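Local structure of kappa-carrageenase (Pseudoalteromonas carrageenovora, 1DYP) at residues Y38-S42 against Q244-S248; L55-T59 against Y84-A89; K105-F110 against D187-D191; V199-I204 against K216-H222. The protein catalyses, through its family 16 glycoside hydrolase catalytic domain, endohydrolysis of beta-1,4 linkages between D-galactose 4-sulfate and 3,6-anhydro-D-galactose in kappa-carrageenans. The protein carries 1 engineered substitution. One frame throughout, in Å; residues are numbered along the deposited sequence.

How the contacts relate
Contacts 1 and 2 adjoin: their centres lie 15 Å apart, and Ser42 O and Ser86 N (2.9 Å) form a probable hydrogen bond where strands 41-43 and 75-95 are neighbours in one sheet. Contact 3 joins two loops; its centre is 15 Å from that of contact 2, nearest atoms about 6 Å apart. Contact 4 lies 29 Å, centre to centre, from each of the others, across the chain's centre from contacts 1 and 2. Two contacts neighbour the active site: the side chain of Phe245 in contact 1 is about 7 Å from that of the proton donor Glu142, that of Trp221 in contact 4 about 5 Å from that of the nucleophile Glu137.

Contact 1. Residues Y38-S42 against Q244-S248; sequences YGVWS and QFYPS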
loop_
_atom_site.group_PDB
_atom_site.type_symbol
_atom_site.label_atom_id
_atom_site.label_comp_id
_atom_site.label_asym_id
_atom_site.label_seq_id
_atom_site.Cartn_x
_atom_site.Cartn_y
_atom_site.Cartn_z
ATOM N N TYR A 38 11.286 -6.008 1.306
ATOM C CA TYR A 38 10.655 -6.982 0.432
ATOM C C TYR A 38 10.706 -6.416 -0.978
ATOM O O TYR A 38 11.230 -5.320 -1.186
ATOM C CB TYR A 38 9.218 -7.261 0.885
ATOM C CG TYR A 38 8.384 -6.035 1.170
ATOM C CD1 TYR A 38 7.736 -5.349 0.143
ATOM C CD2 TYR A 38 8.232 -5.565 2.475
ATOM C CE1 TYR A 38 6.952 -4.228 0.412
ATOM C CE2 TYR A 38 7.454 -4.444 2.753
ATOM C CZ TYR A 38 6.817 -3.783 1.720
ATOM O OH TYR A 38 6.044 -2.680 1.999
ATOM N N GLY A 39 10.178 -7.150 -1.949
ATOM C CA GLY A 39 10.235 -6.665 -3.314
ATOM C C GLY A 39 11.682 -6.651 -3.773
ATOM O O GLY A 39 12.501 -7.429 -3.278
ATOM N N VAL A 40 12.012 -5.765 -4.706
ATOM C CA VAL A 40 13.375 -5.686 -5.213
ATOM C C VAL A 40 14.000 -4.320 -4.973
ATOM O O VAL A 40 14.716 -3.781 -5.814
ATOM C CB VAL A 40 13.430 -6.024 -6.710
ATOM C CG1 VAL A 40 13.035 -7.475 -6.911
ATOM C CG2 VAL A 40 12.501 -5.105 -7.494
ATOM N N TRP A 41 13.704 -3.760 -3.811
ATOM C CA TRP A 41 14.253 -2.472 -3.416
ATOM C C TRP A 41 14.388 -2.545 -1.912
ATOM O O TRP A 41 13.973 -3.522 -1.297
ATOM C CB TRP A 41 13.301 -1.338 -3.805
ATOM C CG TRP A 41 11.928 -1.495 -3.233
ATOM C CD1 TRP A 41 11.499 -1.091 -2.001
ATOM C CD2 TRP A 41 10.825 -2.169 -3.843
ATOM N NE1 TRP A 41 10.192 -1.476 -1.807
ATOM C CE2 TRP A 41 9.754 -2.140 -2.923
ATOM C CE3 TRP A 41 10.635 -2.798 -5.082
ATOM C CZ2 TRP A 41 8.509 -2.718 -3.201
ATOM C CZ3 TRP A 41 9.394 -3.374 -5.360
ATOM C CH2 TRP A 41 8.348 -3.327 -4.421
ATOM N N SER A 42 14.990 -1.528 -1.317
ATOM C CA SER A 42 15.130 -1.503 0.125
ATOM C C SER A 42 14.615 -0.165 0.609
ATOM O O SER A 42 14.752 0.849 -0.074
ATOM C CB SER A 42 16.592 -1.680 0.536
ATOM O OG SER A 42 17.075 -2.953 0.144
ATOM N N GLN A 244 6.364 -13.012 -6.349
ATOM C CA GLN A 244 7.240 -11.956 -5.855
ATOM C C GLN A 244 7.927 -11.241 -7.004
ATOM O O GLN A 244 7.924 -11.718 -8.140
ATOM C CB GLN A 244 8.316 -12.542 -4.944
ATOM C CG GLN A 244 9.362 -13.336 -5.717
ATOM C CD GLN A 244 10.547 -13.737 -4.872
ATOM O OE1 GLN A 244 10.460 -14.645 -4.051
ATOM N NE2 GLN A 244 11.672 -13.052 -5.067
ATOM N N PHE A 245 8.525 -10.096 -6.698
ATOM C CA PHE A 245 9.244 -9.328 -7.699
ATOM C C PHE A 245 10.697 -9.762 -7.762
ATOM O O PHE A 245 11.262 -10.264 -6.787
ATOM C CB PHE A 245 9.220 -7.830 -7.370
ATOM C CG PHE A 245 7.913 -7.157 -7.665
ATOM C CD1 PHE A 245 7.449 -7.046 -8.970
ATOM C CD2 PHE A 245 7.153 -6.615 -6.632
ATOM C CE1 PHE A 245 6.246 -6.401 -9.248
ATOM C CE2 PHE A 245 5.946 -5.969 -6.898
ATOM C CZ PHE A 245 5.492 -5.862 -8.209
ATOM N N TYR A 246 11.281 -9.564 -8.935
ATOM C CA TYR A 246 12.681 -9.841 -9.196
ATOM C C TYR A 246 13.131 -8.634 -10.003
ATOM O O TYR A 246 12.323 -7.996 -10.677
ATOM C CB TYR A 246 12.864 -11.110 -10.028
ATOM C CG TYR A 246 12.778 -12.388 -9.228
ATOM C CD1 TYR A 246 11.547 -12.938 -8.887
ATOM C CD2 TYR A 246 13.936 -13.035 -8.795
ATOM C CE1 TYR A 246 11.468 -14.107 -8.134
ATOM C CE2 TYR A 246 13.871 -14.203 -8.041
ATOM C CZ TYR A 246 12.632 -14.733 -7.715
ATOM O OH TYR A 246 12.559 -15.893 -6.979
ATOM N N PRO A 247 14.417 -8.279 -9.926
ATOM C CA PRO A 247 14.858 -7.122 -10.703
ATOM C C PRO A 247 14.941 -7.462 -12.186
ATOM O O PRO A 247 15.158 -8.618 -12.552
ATOM C CB PRO A 247 16.225 -6.804 -10.101
ATOM C CG PRO A 247 16.722 -8.146 -9.660
ATOM C CD PRO A 247 15.499 -8.800 -9.071
ATOM N N SER A 248 14.742 -6.464 -13.038
ATOM C CA SER A 248 14.848 -6.681 -14.477
ATOM C C SER A 248 16.233 -6.177 -14.862
ATOM O O SER A 248 17.014 -5.787 -13.993
ATOM C CB SER A 248 13.795 -5.880 -15.236
ATOM O OG SER A 248 14.114 -4.499 -15.218
HETATM O O HOH W 1 10.987 -9.841 -4.021
#
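The contact between 38-42 and 244-248 is chiefly apolar. Val40 points its CA-to-CB bond at the other segment, and its CG1 lies 3.5 Å from Pro247 CD, 3.9 Å from Phe245 CB and 3.3 Å from Phe245 O, so one methyl group rests on the backbone and side chains of the facing strand. Phe245 reaches back, its CD2 meeting Trp41 CH2 obliquely at 4.1 Å. Beside this contact, Gly39 CA lies 4.3 Å from Phe245 CB. Its positive phi (67°) suits glycine, and an ideal CB on Gly39 would clash with Trp41 CH2 at 2.5 Å. The polar part is a water bridge: water 1 donates to Phe245 O at 2.8 Å and, weakly, to Gly39 O at 2.9 Å, linking the carbonyls of two residues in register, Gly39 CA to Phe245 CA 5.2 Å. Tyr246 turns away, and its OH hydrogen-bonds to Asp70. The contact joins strand 41-43, in the large sheet of the family 16 fold, to the small antiparallel sheet 238-241/244-247, beside Arg234, important for substrate recognition, which Phe245 and Trp41 both touch. Val40 and Trp41 pack on Leu233 of strand 225-233, Pro247 on Tyr80 and Tyr83 of strand 75-95.

Contact 2. Residues L55-T59 against Y84-A89; sequences LKLTT and YTSGVA
Thr59, Leu57 and Gly87 carry the largest share of the contact. Strand 55-59 runs antiparallel to strand 84-86, with an axis angle of 172° and a closest approach of 5.4 Å; CA atoms are nearest at Thr59-Ser86 (4.1 Å) and Leu57-Gly87 (4.5 Å). All residues are extended. Thr59 (chi1 m) donates from OG1 to Ser86 OG (chi1 t) at 2.8 Å; Ser86 OG also bonds to Gln231 O and Thr59 OG1 to Gln231 NE2. The backbones meet through CA-H...O contacts, Thr59 CA to Thr85 O at 3.3 Å and Ser86 CA to Thr58 O at 3.2 Å. Thr59 CG2 lies 4.3 Å from Tyr84 CB. Leu57 (m, t) points toward 84-89 and sets CD2 3.9 Å from Gly87 C and 3.8 Å from Val88 N. Gly87 (phi -116°, psi 149°) permits this closeness, since an ideal CB would sit only 3.2 Å from Leu57 CA. Leu55 (t, p) follows, its CD2 3.9 Å from Ala89 CB. Backbone hydrogen bonds tie 55-59 to residues on both flanks, Leu57 to Met260 and Thr58 to Asn47, so 84-89 approaches its face. These arms of hairpin 54-70/75-95 are buried within the beta-sandwich jelly roll of family 16.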
loop_
_atom_site.group_PDB
_atom_site.type_symbol
_atom_site.label_atom_id
_atom_site.label_comp_id
_atom_site.label_asym_id
_atom_site.label_seq_id
_atom_site.Cartn_x
_atom_site.Cartn_y
_atom_site.Cartn_z
ATOM N N LEU A 55 4.324 14.728 3.103
ATOM C CA LEU A 55 5.267 13.640 3.278
ATOM C C LEU A 55 5.664 13.267 1.858
ATOM O O LEU A 55 4.804 13.093 0.994
ATOM C CB LEU A 55 4.601 12.435 3.937
ATOM C CG LEU A 55 5.398 11.125 3.862
ATOM C CD1 LEU A 55 6.619 11.218 4.769
ATOM C CD2 LEU A 55 4.515 9.953 4.268
ATOM N N LYS A 56 6.963 13.167 1.614
ATOM C CA LYS A 56 7.457 12.797 0.299
ATOM C C LYS A 56 8.174 11.463 0.430
ATOM O O LYS A 56 9.090 11.328 1.238
ATOM C CB LYS A 56 8.430 13.861 -0.226
ATOM C CG LYS A 56 9.069 13.510 -1.561
ATOM C CD LYS A 56 10.028 14.589 -2.059
ATOM C CE LYS A 56 9.292 15.811 -2.582
ATOM N NZ LYS A 56 10.227 16.803 -3.186
ATOM N N LEU A 57 7.731 10.474 -0.340
ATOM C CA LEU A 57 8.354 9.155 -0.330
ATOM C C LEU A 57 9.030 9.042 -1.686
ATOM O O LEU A 57 8.375 9.014 -2.732
ATOM C CB LEU A 57 7.298 8.067 -0.126
ATOM C CG LEU A 57 6.559 8.206 1.212
ATOM C CD1 LEU A 57 5.519 7.104 1.358
ATOM C CD2 LEU A 57 7.560 8.145 2.357
ATOM N N THR A 58 10.355 8.984 -1.651
ATOM C CA THR A 58 11.158 8.967 -2.857
ATOM C C THR A 58 11.797 7.644 -3.239
ATOM O O THR A 58 12.308 6.921 -2.388
ATOM C CB THR A 58 12.292 10.009 -2.730
ATOM O OG1 THR A 58 11.724 11.295 -2.453
ATOM C CG2 THR A 58 13.123 10.077 -4.004
ATOM N N THR A 59 11.749 7.333 -4.532
ATOM C CA THR A 59 12.397 6.138 -5.051
ATOM C C THR A 59 13.626 6.676 -5.772
ATOM O O THR A 59 13.517 7.570 -6.616
ATOM C CB THR A 59 11.522 5.379 -6.062
ATOM O OG1 THR A 59 10.337 4.912 -5.411
ATOM C CG2 THR A 59 12.283 4.180 -6.622
ATOM N N TYR A 84 17.468 -0.034 -6.637
ATOM C CA TYR A 84 16.676 1.105 -6.199
ATOM C C TYR A 84 16.317 1.030 -4.725
ATOM O O TYR A 84 16.172 -0.056 -4.165
ATOM C CB TYR A 84 15.367 1.198 -7.001
ATOM C CG TYR A 84 15.551 1.321 -8.488
ATOM C CD1 TYR A 84 15.774 0.194 -9.279
ATOM C CD2 TYR A 84 15.537 2.571 -9.105
ATOM C CE1 TYR A 84 15.980 0.309 -10.652
ATOM C CE2 TYR A 84 15.746 2.698 -10.475
ATOM C CZ TYR A 84 15.968 1.563 -11.241
ATOM O OH TYR A 84 16.189 1.687 -12.596
ATOM N N THR A 85 16.187 2.193 -4.097
ATOM C CA THR A 85 15.774 2.265 -2.701
ATOM C C THR A 85 14.521 3.124 -2.736
ATOM O O THR A 85 14.318 3.891 -3.677
ATOM C CB THR A 85 16.831 2.927 -1.787
ATOM O OG1 THR A 85 17.154 4.236 -2.273
ATOM C CG2 THR A 85 18.087 2.064 -1.720
ATOM N N SER A 86 13.660 2.986 -1.740
ATOM C CA SER A 86 12.447 3.786 -1.749
ATOM C C SER A 86 12.024 4.214 -0.357
ATOM O O SER A 86 12.726 3.958 0.622
ATOM C CB SER A 86 11.314 3.023 -2.434
ATOM O OG SER A 86 10.280 3.915 -2.807
ATOM N N GLY A 87 10.868 4.864 -0.284
ATOM C CA GLY A 87 10.367 5.358 0.984
ATOM C C GLY A 87 9.074 4.722 1.447
ATOM O O GLY A 87 8.228 4.320 0.645
ATOM N N VAL A 88 8.928 4.645 2.763
ATOM C CA VAL A 88 7.750 4.057 3.379
ATOM C C VAL A 88 7.455 4.714 4.720
ATOM O O VAL A 88 8.357 5.221 5.396
ATOM C CB VAL A 88 7.950 2.535 3.617
ATOM C CG1 VAL A 88 9.165 2.307 4.510
ATOM C CG2 VAL A 88 6.700 1.927 4.253
ATOM N N ALA A 89 6.176 4.725 5.075
ATOM C CA ALA A 89 5.708 5.248 6.353
ATOM C C ALA A 89 4.668 4.217 6.778
ATOM O O ALA A 89 3.586 4.139 6.197
ATOM C CB ALA A 89 5.067 6.621 6.180
#

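Contact 3. Residues K105-F110 against D187-D191; sequences KGASTF and DPRND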
loop_
_atom_site.group_PDB
_atom_site.type_symbol
_atom_site.label_atom_id
_atom_site.label_comp_id
_atom_site.label_asym_id
_atom_site.label_seq_id
_atom_site.Cartn_x
_atom_site.Cartn_y
_atom_site.Cartn_z
ATOM N N LYS A 105 -0.453 12.652 -4.309
ATOM C CA LYS A 105 -0.051 13.101 -5.632
ATOM C C LYS A 105 0.942 12.031 -6.069
ATOM O O LYS A 105 1.901 11.742 -5.355
ATOM C CB LYS A 105 0.636 14.457 -5.547
ATOM C CG LYS A 105 1.119 15.016 -6.867
ATOM C CD LYS A 105 1.676 16.396 -6.587
ATOM C CE LYS A 105 2.226 17.077 -7.798
ATOM N NZ LYS A 105 2.682 18.431 -7.376
ATOM N N GLY A 106 0.697 11.424 -7.225
ATOM C CA GLY A 106 1.583 10.381 -7.704
ATOM C C GLY A 106 2.936 10.885 -8.163
ATOM O O GLY A 106 3.145 12.090 -8.315
ATOM N N ALA A 107 3.866 9.957 -8.369
ATOM C CA ALA A 107 5.206 10.301 -8.838
ATOM C C ALA A 107 5.089 10.672 -10.313
ATOM O O ALA A 107 4.265 10.111 -11.030
ATOM C CB ALA A 107 6.146 9.112 -8.661
ATOM N N SER A 108 5.913 11.610 -10.769
ATOM C CA SER A 108 5.847 12.053 -12.158
ATOM C C SER A 108 6.271 10.990 -13.162
ATOM O O SER A 108 5.732 10.917 -14.261
ATOM C CB SER A 108 6.707 13.302 -12.356
ATOM O OG SER A 108 8.081 13.005 -12.196
ATOM N N THR A 109 7.233 10.160 -12.779
ATOM C CA THR A 109 7.729 9.116 -13.664
ATOM C C THR A 109 6.761 7.951 -13.843
ATOM O O THR A 109 6.178 7.455 -12.881
ATOM C CB THR A 109 9.080 8.585 -13.150
ATOM O OG1 THR A 109 10.043 9.644 -13.206
ATOM C CG2 THR A 109 9.565 7.404 -13.993
ATOM N N PHE A 110 6.586 7.533 -15.093
ATOM C CA PHE A 110 5.717 6.413 -15.432
ATOM C C PHE A 110 6.083 5.892 -16.813
ATOM O O PHE A 110 6.185 6.665 -17.764
ATOM C CB PHE A 110 4.245 6.822 -15.449
ATOM C CG PHE A 110 3.329 5.726 -15.920
ATOM C CD1 PHE A 110 3.002 4.664 -15.080
ATOM C CD2 PHE A 110 2.826 5.730 -17.221
ATOM C CE1 PHE A 110 2.190 3.622 -15.525
ATOM C CE2 PHE A 110 2.013 4.689 -17.679
ATOM C CZ PHE A 110 1.695 3.633 -16.827
ATOM N N ASP A 187 -5.231 12.490 -14.355
ATOM C CA ASP A 187 -3.885 11.932 -14.291
ATOM C C ASP A 187 -3.535 12.020 -12.808
ATOM O O ASP A 187 -3.468 13.109 -12.247
ATOM C CB ASP A 187 -2.913 12.786 -15.106
ATOM C CG ASP A 187 -1.542 12.161 -15.211
ATOM O OD1 ASP A 187 -1.051 11.628 -14.196
ATOM O OD2 ASP A 187 -0.949 12.208 -16.310
ATOM N N PRO A 188 -3.308 10.874 -12.150
ATOM C CA PRO A 188 -2.978 10.908 -10.721
ATOM C C PRO A 188 -1.662 11.590 -10.366
ATOM O O PRO A 188 -1.368 11.794 -9.193
ATOM C CB PRO A 188 -2.993 9.436 -10.330
ATOM C CG PRO A 188 -2.499 8.765 -11.568
ATOM C CD PRO A 188 -3.234 9.500 -12.678
ATOM N N ARG A 189 -0.880 11.945 -11.380
ATOM C CA ARG A 189 0.398 12.608 -11.155
ATOM C C ARG A 189 0.207 14.120 -11.117
ATOM O O ARG A 189 1.134 14.865 -10.799
ATOM C CB ARG A 189 1.374 12.250 -12.272
ATOM C CG ARG A 189 1.641 10.763 -12.397
ATOM C CD ARG A 189 2.476 10.470 -13.625
ATOM N NE ARG A 189 1.745 10.788 -14.847
ATOM C CZ ARG A 189 2.243 10.643 -16.068
ATOM N NH1 ARG A 189 3.480 10.194 -16.230
ATOM N NH2 ARG A 189 1.497 10.926 -17.127
ATOM N N ASN A 190 -1.002 14.566 -11.440
ATOM C CA ASN A 190 -1.306 15.989 -11.455
ATOM C C ASN A 190 -2.105 16.422 -10.236
ATOM O O ASN A 190 -3.277 16.076 -10.090
ATOM C CB ASN A 190 -2.092 16.352 -12.711
ATOM C CG ASN A 190 -2.170 17.848 -12.922
ATOM O OD1 ASN A 190 -1.203 18.471 -13.366
ATOM N ND2 ASN A 190 -3.311 18.440 -12.583
ATOM N N ASP A 191 -1.467 17.199 -9.368
ATOM C CA ASP A 191 -2.114 17.692 -8.162
ATOM C C ASP A 191 -2.461 16.538 -7.228
ATOM O O ASP A 191 -2.186 15.373 -7.520
ATOM C CB ASP A 191 -3.392 18.459 -8.514
ATOM C CG ASP A 191 -3.674 19.599 -7.553
ATOM O OD1 ASP A 191 -3.378 19.464 -6.348
ATOM O OD2 ASP A 191 -4.207 20.635 -8.005
HETATM O O HOH W 2 3.807 14.176 -10.143
#
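Arg189 binds Asp187 in its own segment through a two-pronged salt bridge, NE to Asp187 OD1 at 3.0 Å and NH2 to Asp187 OD2 at 2.9 Å. Held this way, the guanidinium offers NH1 to the backbone carbonyl Ser108 O at 3.1 Å. The loops also join by backbone, Gly106 N to Pro188 O at 2.9 Å, and water 2 donates to Gly106 O (2.9 Å) and Arg189 O (2.8 Å). Residues 187-190 form a type I beta turn closed by Asn190 N to Asp187 O (3.0 Å), and Asp187 OD1 accepts Arg189 N at 2.8 Å in an Asx turn. The contact thus connects the loop between strands 98-105 and 113-120 of the family 16 sandwich to the one leading into strand 193-199. Packing completes it: Arg189 CG lies 3.0 Å from Ala107 O, Phe110 CB 3.5 Å from Arg189 NH1, and Lys105, fully extended, places CG 3.4 Å from Asp191 O. Phe110 and Arg189 both touch Val149.

Contact 4. Residues V199-I204 against K216-H222; sequences VTKDKI and KDNLYWH
Lys216 and Ile204 form an antiparallel hydrogen-bonded pair, Ile204 N to Lys216 O and Lys216 N to Ile204 O both 2.9 Å, CA atoms 5.3 Å apart. Lys216 NZ bonds to Gln176 O. Asp217 pairs with Lys203 (non-hydrogen-bonded, CA-CA 4.5 Å); their CA-to-CB bonds diverge, yet Lys203 bends at chi1 and chi2 (both m), then extends to bring NZ to Asp217 OD1 at 2.5 Å in a salt bridge, while water 3 joins Asp217 OD1 to Asp202 O. At Asn218, centre of an inverse gamma turn (phi -83°, psi 85°), the strand ends. Asn218 N bonds to Asp202 O at 2.9 Å, Asn218 ND2 (chi1 t) to Thr200 O at 2.8 Å and Trp221 O at 3.0 Å, and Asn218 OD1 accepts Trp221 N at 2.8 Å, an Asx motif. Opposite, Thr200 OG1 accepts Asp202 N (3.1 Å, ST turn) and Lys203 N (2.8 Å, ST motif), and Thr200 N bonds to Lys203 O (2.9 Å). Trp221 (chi1 m, chi2 -82°) sets CE3 3.8 Å from Ile204 CD1; its NE1 bonds to His157 O. His222 (chi1 m) gives NE2 to Lys201 O at 2.8 Å. This is the open end of hairpin 203-208/211-217, whose outgoing chain carries Trp221 near the nucleophile Glu137.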
loop_
_atom_site.group_PDB
_atom_site.type_symbol
_atom_site.label_atom_id
_atom_site.label_comp_id
_atom_site.label_asym_id
_atom_site.label_seq_id
_atom_site.Cartn_x
_atom_site.Cartn_y
_atom_site.Cartn_z
ATOM N N VAL A 199 -13.895 0.458 5.871
ATOM C CA VAL A 199 -13.817 -0.945 6.236
ATOM C C VAL A 199 -14.744 -1.261 7.401
ATOM O O VAL A 199 -14.672 -0.621 8.449
ATOM C CB VAL A 199 -12.372 -1.323 6.645
ATOM C CG1 VAL A 199 -12.265 -2.816 6.888
ATOM C CG2 VAL A 199 -11.390 -0.881 5.563
ATOM N N THR A 200 -15.625 -2.237 7.203
ATOM C CA THR A 200 -16.535 -2.680 8.254
ATOM C C THR A 200 -16.344 -4.190 8.317
ATOM O O THR A 200 -15.651 -4.762 7.477
ATOM C CB THR A 200 -18.015 -2.380 7.929
ATOM O OG1 THR A 200 -18.490 -3.301 6.940
ATOM C CG2 THR A 200 -18.168 -0.957 7.414
ATOM N N LYS A 201 -16.941 -4.847 9.303
ATOM C CA LYS A 201 -16.774 -6.288 9.389
ATOM C C LYS A 201 -17.433 -6.995 8.213
ATOM O O LYS A 201 -17.091 -8.135 7.905
ATOM C CB LYS A 201 -17.355 -6.829 10.696
ATOM C CG LYS A 201 -18.803 -6.461 10.947
ATOM C CD LYS A 201 -19.348 -7.225 12.148
ATOM C CE LYS A 201 -18.386 -7.187 13.330
ATOM N NZ LYS A 201 -18.092 -5.805 13.806
ATOM N N ASP A 202 -18.356 -6.311 7.542
ATOM C CA ASP A 202 -19.075 -6.911 6.421
ATOM C C ASP A 202 -18.706 -6.429 5.023
ATOM O O ASP A 202 -18.816 -7.190 4.057
ATOM C CB ASP A 202 -20.580 -6.715 6.606
ATOM C CG ASP A 202 -21.080 -7.256 7.927
ATOM O OD1 ASP A 202 -20.775 -8.424 8.238
ATOM O OD2 ASP A 202 -21.780 -6.516 8.648
ATOM N N LYS A 203 -18.279 -5.176 4.905
ATOM C CA LYS A 203 -17.961 -4.619 3.591
ATOM C C LYS A 203 -16.718 -3.748 3.554
ATOM O O LYS A 203 -16.286 -3.208 4.570
ATOM C CB LYS A 203 -19.132 -3.766 3.094
ATOM C CG LYS A 203 -20.481 -4.457 3.093
ATOM C CD LYS A 203 -20.647 -5.385 1.907
ATOM C CE LYS A 203 -22.009 -6.053 1.964
ATOM N NZ LYS A 203 -22.267 -6.898 0.779
ATOM N N ILE A 204 -16.157 -3.614 2.356
ATOM C CA ILE A 204 -14.998 -2.768 2.122
ATOM C C ILE A 204 -15.397 -1.948 0.899
ATOM O O ILE A 204 -15.737 -2.504 -0.149
ATOM C CB ILE A 204 -13.732 -3.595 1.818
ATOM C CG1 ILE A 204 -13.479 -4.585 2.957
ATOM C CG2 ILE A 204 -12.526 -2.666 1.662
ATOM C CD1 ILE A 204 -12.347 -5.549 2.695
ATOM N N LYS A 216 -16.307 -4.745 -1.963
ATOM C CA LYS A 216 -16.153 -6.185 -1.825
ATOM C C LYS A 216 -16.694 -6.574 -0.466
ATOM O O LYS A 216 -16.834 -5.733 0.419
ATOM C CB LYS A 216 -14.675 -6.584 -1.865
ATOM C CG LYS A 216 -13.926 -6.230 -3.134
ATOM C CD LYS A 216 -14.435 -7.015 -4.324
ATOM C CE LYS A 216 -13.571 -6.739 -5.544
ATOM N NZ LYS A 216 -14.160 -7.294 -6.800
ATOM N N ASP A 217 -17.010 -7.850 -0.294
ATOM C CA ASP A 217 -17.467 -8.304 1.003
ATOM C C ASP A 217 -16.207 -8.542 1.814
ATOM O O ASP A 217 -15.194 -9.009 1.282
ATOM C CB ASP A 217 -18.276 -9.587 0.864
ATOM C CG ASP A 217 -19.657 -9.328 0.317
ATOM O OD1 ASP A 217 -20.446 -8.664 1.020
ATOM O OD2 ASP A 217 -19.950 -9.779 -0.809
ATOM N N ASN A 218 -16.244 -8.194 3.094
ATOM C CA ASN A 218 -15.067 -8.386 3.922
ATOM C C ASN A 218 -15.029 -9.822 4.410
ATOM O O ASN A 218 -15.486 -10.130 5.512
ATOM C CB ASN A 218 -15.070 -7.439 5.118
ATOM C CG ASN A 218 -13.765 -7.481 5.871
ATOM O OD1 ASN A 218 -12.968 -8.400 5.683
ATOM N ND2 ASN A 218 -13.536 -6.498 6.731
ATOM N N LEU A 219 -14.476 -10.692 3.576
ATOM C CA LEU A 219 -14.380 -12.107 3.890
ATOM C C LEU A 219 -13.143 -12.452 4.699
ATOM O O LEU A 219 -13.214 -13.234 5.652
ATOM C CB LEU A 219 -14.347 -12.925 2.598
ATOM C CG LEU A 219 -15.485 -12.725 1.597
ATOM C CD1 LEU A 219 -15.168 -13.485 0.320
ATOM C CD2 LEU A 219 -16.795 -13.196 2.201
ATOM N N TYR A 220 -12.015 -11.859 4.323
ATOM C CA TYR A 220 -10.744 -12.175 4.966
ATOM C C TYR A 220 -9.918 -10.984 5.434
ATOM O O TYR A 220 -8.695 -11.078 5.505
ATOM C CB TYR A 220 -9.895 -12.991 3.989
ATOM C CG TYR A 220 -10.667 -14.066 3.261
ATOM C CD1 TYR A 220 -11.263 -15.112 3.959
ATOM C CD2 TYR A 220 -10.812 -14.033 1.871
ATOM C CE1 TYR A 220 -11.982 -16.100 3.298
ATOM C CE2 TYR A 220 -11.531 -15.021 1.200
ATOM C CZ TYR A 220 -12.112 -16.051 1.921
ATOM O OH TYR A 220 -12.819 -17.041 1.276
ATOM N N TRP A 221 -10.569 -9.879 5.775
ATOM C CA TRP A 221 -9.828 -8.701 6.198
ATOM C C TRP A 221 -10.280 -8.154 7.548
ATOM O O TRP A 221 -10.705 -7.003 7.668
ATOM C CB TRP A 221 -9.918 -7.649 5.084
ATOM C CG TRP A 221 -9.343 -8.200 3.809
ATOM C CD1 TRP A 221 -8.021 -8.250 3.466
ATOM C CD2 TRP A 221 -10.042 -8.948 2.803
ATOM N NE1 TRP A 221 -7.851 -8.994 2.322
ATOM C CE2 TRP A 221 -9.076 -9.435 1.895
ATOM C CE3 TRP A 221 -11.393 -9.259 2.586
ATOM C CZ2 TRP A 221 -9.415 -10.219 0.787
ATOM C CZ3 TRP A 221 -11.731 -10.039 1.481
ATOM C CH2 TRP A 221 -10.743 -10.510 0.597
ATOM N N HIS A 222 -10.176 -9.001 8.570
ATOM C CA HIS A 222 -10.564 -8.623 9.925
ATOM C C HIS A 222 -9.364 -8.595 10.869
ATOM O O HIS A 222 -9.502 -8.284 12.056
ATOM C CB HIS A 222 -11.619 -9.591 10.470
ATOM C CG HIS A 222 -12.832 -9.714 9.602
ATOM N ND1 HIS A 222 -12.957 -10.683 8.631
ATOM C CD2 HIS A 222 -13.962 -8.970 9.539
ATOM C CE1 HIS A 222 -14.110 -10.532 8.007
ATOM N NE2 HIS A 222 -14.739 -9.498 8.537
HETATM O O HOH W 3 -20.268 -9.442 3.914
#